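Local coordinates for protein PA0821 (Pseudomonas aeruginosa, PDB 7DRG) that probably acts as the immunity protein (antitoxin) that protects the bacterium against a type VI secretion effector carrying a VRR-NUC nuclease domain, at residues D107-C112 / F127-K132. Residues are numbered along the deposited sequence; the frame is centred on the assembly and turned at random.
Sequences DHLSFC and FDIYGK
His108 sets the edge of its imidazole against one face of the Tyr130 ring in an offset edge-to-face pair, the planes turned 75° apart. His108 CE1 does the touching, 3.4 Å from Tyr130 CE1 and offset toward the rim of the phenol ring. At another point of the imidazole edge lies Gly131 O, somewhat tilted from the ring plane. The pair lies at the open end of a beta hairpin, away from its turn, whose antiparallel strands 109-114 and 126-131 lie between strands 75-77 and 144-151. His108 CG stands anti to the backbone N (chi1 163°), beside the carbonyl carbon; ND1 of the ring donates to Gly131 O at 2.7 Å. This bond is bent, 136° at the hydrogen, and comes from above the carbonyl plane; Leu109 N reaches the same oxygen from the opposite face, giving Gly131 O two donors. Gly131 N returns a straighter bond to Leu109 O, and Phe111 and Ile129 form the next hydrogen-bonded pair. Gly131 has no side chain, and Leu109 CB lies 3.6 Å from Gly131 CA. Leu109 CB also packs on Ile129 CG2 at 3.9 Å, on the buried face shared with Phe111, which helices 52-69 and 96-101 help to cover. Ser110, Cys112, Asp128 and Tyr130 direct their side chains to the other face, and Ser110 OG bonds there to Glu79 N. Beyond the Leu109-Gly131 pair, a water bridges Asp107 O and Lys132 O, hydrogen-bonded at 2.8 Å to each, while Lys132 NZ makes a weak 3.3 Å hydrogen bond to Tyr130 OH.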
loop_
_atom_site.group_PDB
_atom_site.type_symbol
_atom_site.label_atom_id
_atom_site.label_comp_id
_atom_site.label_asym_id
_atom_site.label_seq_id
_atom_site.Cartn_x
_atom_site.Cartn_y
_atom_site.Cartn_z
ATOM N N ASP B 107 1.024 19.508 -37.243
ATOM C CA ASP B 107 0.862 18.120 -36.841
ATOM C C ASP B 107 1.241 17.939 -35.374
ATOM O O ASP B 107 2.068 18.675 -34.829
ATOM C CB ASP B 107 1.713 17.202 -37.718
ATOM C CG ASP B 107 1.163 17.073 -39.123
ATOM O OD1 ASP B 107 -0.059 16.857 -39.269
ATOM O OD2 ASP B 107 1.953 17.193 -40.080
ATOM N N HIS B 108 0.605 16.961 -34.734
ATOM C CA HIS B 108 0.879 16.613 -33.345
ATOM C C HIS B 108 1.965 15.545 -33.301
ATOM O O HIS B 108 1.867 14.525 -33.986
ATOM C CB HIS B 108 -0.409 16.121 -32.670
ATOM C CG HIS B 108 -0.201 15.374 -31.388
ATOM N ND1 HIS B 108 0.388 15.937 -30.275
ATOM C CD2 HIS B 108 -0.539 14.111 -31.033
ATOM C CE1 HIS B 108 0.418 15.050 -29.296
ATOM N NE2 HIS B 108 -0.140 13.933 -29.729
ATOM N N LEU B 109 3.014 15.786 -32.519
ATOM C CA LEU B 109 4.055 14.778 -32.367
ATOM C C LEU B 109 3.570 13.709 -31.403
ATOM O O LEU B 109 3.220 14.018 -30.261
ATOM C CB LEU B 109 5.347 15.390 -31.838
ATOM C CG LEU B 109 5.928 16.563 -32.606
ATOM C CD1 LEU B 109 7.361 16.742 -32.178
ATOM C CD2 LEU B 109 5.799 16.321 -34.090
ATOM N N SER B 110 3.567 12.454 -31.850
ATOM C CA SER B 110 3.156 11.344 -30.987
ATOM C C SER B 110 4.020 10.141 -31.352
ATOM O O SER B 110 3.812 9.525 -32.401
ATOM C CB SER B 110 1.671 11.037 -31.149
ATOM O OG SER B 110 1.276 9.965 -30.306
ATOM N N PHE B 111 4.991 9.824 -30.495
ATOM C CA PHE B 111 5.902 8.708 -30.726
ATOM C C PHE B 111 6.242 8.097 -29.382
ATOM O O PHE B 111 6.834 8.768 -28.531
ATOM C CB PHE B 111 7.194 9.155 -31.423
ATOM C CG PHE B 111 6.976 9.805 -32.757
ATOM C CD1 PHE B 111 6.824 9.036 -33.899
ATOM C CD2 PHE B 111 6.939 11.188 -32.870
ATOM C CE1 PHE B 111 6.631 9.633 -35.128
ATOM C CE2 PHE B 111 6.736 11.793 -34.100
ATOM C CZ PHE B 111 6.584 11.013 -35.229
ATOM N N CYS B 112 5.894 6.830 -29.195
ATOM C CA CYS B 112 6.199 6.138 -27.946
ATOM C C CYS B 112 6.872 4.811 -28.270
ATOM O O CYS B 112 6.209 3.867 -28.709
ATOM C CB CYS B 112 4.935 5.925 -27.121
ATOM S SG CYS B 112 5.293 5.161 -25.538
ATOM N N PHE B 127 11.023 5.736 -24.842
ATOM C CA PHE B 127 11.297 7.063 -25.389
ATOM C C PHE B 127 9.973 7.567 -25.938
ATOM O O PHE B 127 9.463 7.011 -26.910
ATOM C CB PHE B 127 12.375 7.013 -26.475
ATOM C CG PHE B 127 12.877 8.365 -26.910
ATOM C CD1 PHE B 127 12.255 9.055 -27.945
ATOM C CD2 PHE B 127 13.994 8.936 -26.312
ATOM C CE1 PHE B 127 12.729 10.289 -28.370
ATOM C CE2 PHE B 127 14.476 10.179 -26.749
ATOM C CZ PHE B 127 13.842 10.851 -27.756
ATOM N N ASP B 128 9.416 8.603 -25.313
ATOM C CA ASP B 128 8.040 9.019 -25.567
ATOM C C ASP B 128 8.012 10.517 -25.834
ATOM O O ASP B 128 8.328 11.307 -24.940
ATOM C CB ASP B 128 7.167 8.661 -24.357
ATOM C CG ASP B 128 5.688 8.922 -24.571
ATOM O OD1 ASP B 128 5.294 9.560 -25.565
ATOM O OD2 ASP B 128 4.905 8.468 -23.713
ATOM N N ILE B 129 7.609 10.910 -27.046
ATOM C CA ILE B 129 7.454 12.312 -27.416
ATOM C C ILE B 129 5.975 12.636 -27.506
ATOM O O ILE B 129 5.223 11.934 -28.191
ATOM C CB ILE B 129 8.131 12.637 -28.757
ATOM C CG1 ILE B 129 9.634 12.388 -28.682
ATOM C CG2 ILE B 129 7.842 14.088 -29.153
ATOM C CD1 ILE B 129 10.274 12.359 -30.066
ATOM N N TYR B 130 5.564 13.708 -26.837
ATOM C CA TYR B 130 4.200 14.226 -26.934
ATOM C C TYR B 130 4.321 15.711 -27.265
ATOM O O TYR B 130 4.667 16.516 -26.398
ATOM C CB TYR B 130 3.438 13.972 -25.639
ATOM C CG TYR B 130 2.036 14.531 -25.599
ATOM C CD1 TYR B 130 0.969 13.798 -26.078
ATOM C CD2 TYR B 130 1.785 15.776 -25.042
ATOM C CE1 TYR B 130 -0.315 14.298 -26.030
ATOM C CE2 TYR B 130 0.509 16.284 -24.987
ATOM C CZ TYR B 130 -0.535 15.541 -25.488
ATOM O OH TYR B 130 -1.819 16.034 -25.442
ATOM N N GLY B 131 4.056 16.072 -28.523
ATOM C CA GLY B 131 4.358 17.409 -28.996
ATOM C C GLY B 131 3.150 18.179 -29.483
ATOM O O GLY B 131 2.427 17.697 -30.358
ATOM N N LYS B 132 2.919 19.366 -28.924
ATOM C CA LYS B 132 1.730 20.145 -29.256
ATOM C C LYS B 132 1.831 20.729 -30.660
ATOM O O LYS B 132 2.916 21.069 -31.138
ATOM C CB LYS B 132 1.528 21.274 -28.247
ATOM C CG LYS B 132 1.530 20.811 -26.790
ATOM C CD LYS B 132 0.501 19.710 -26.568
ATOM C CE LYS B 132 -0.908 20.258 -26.651
ATOM N NZ LYS B 132 -1.940 19.184 -26.499
HETATM O O HOH W 1 4.106 19.315 -32.953
#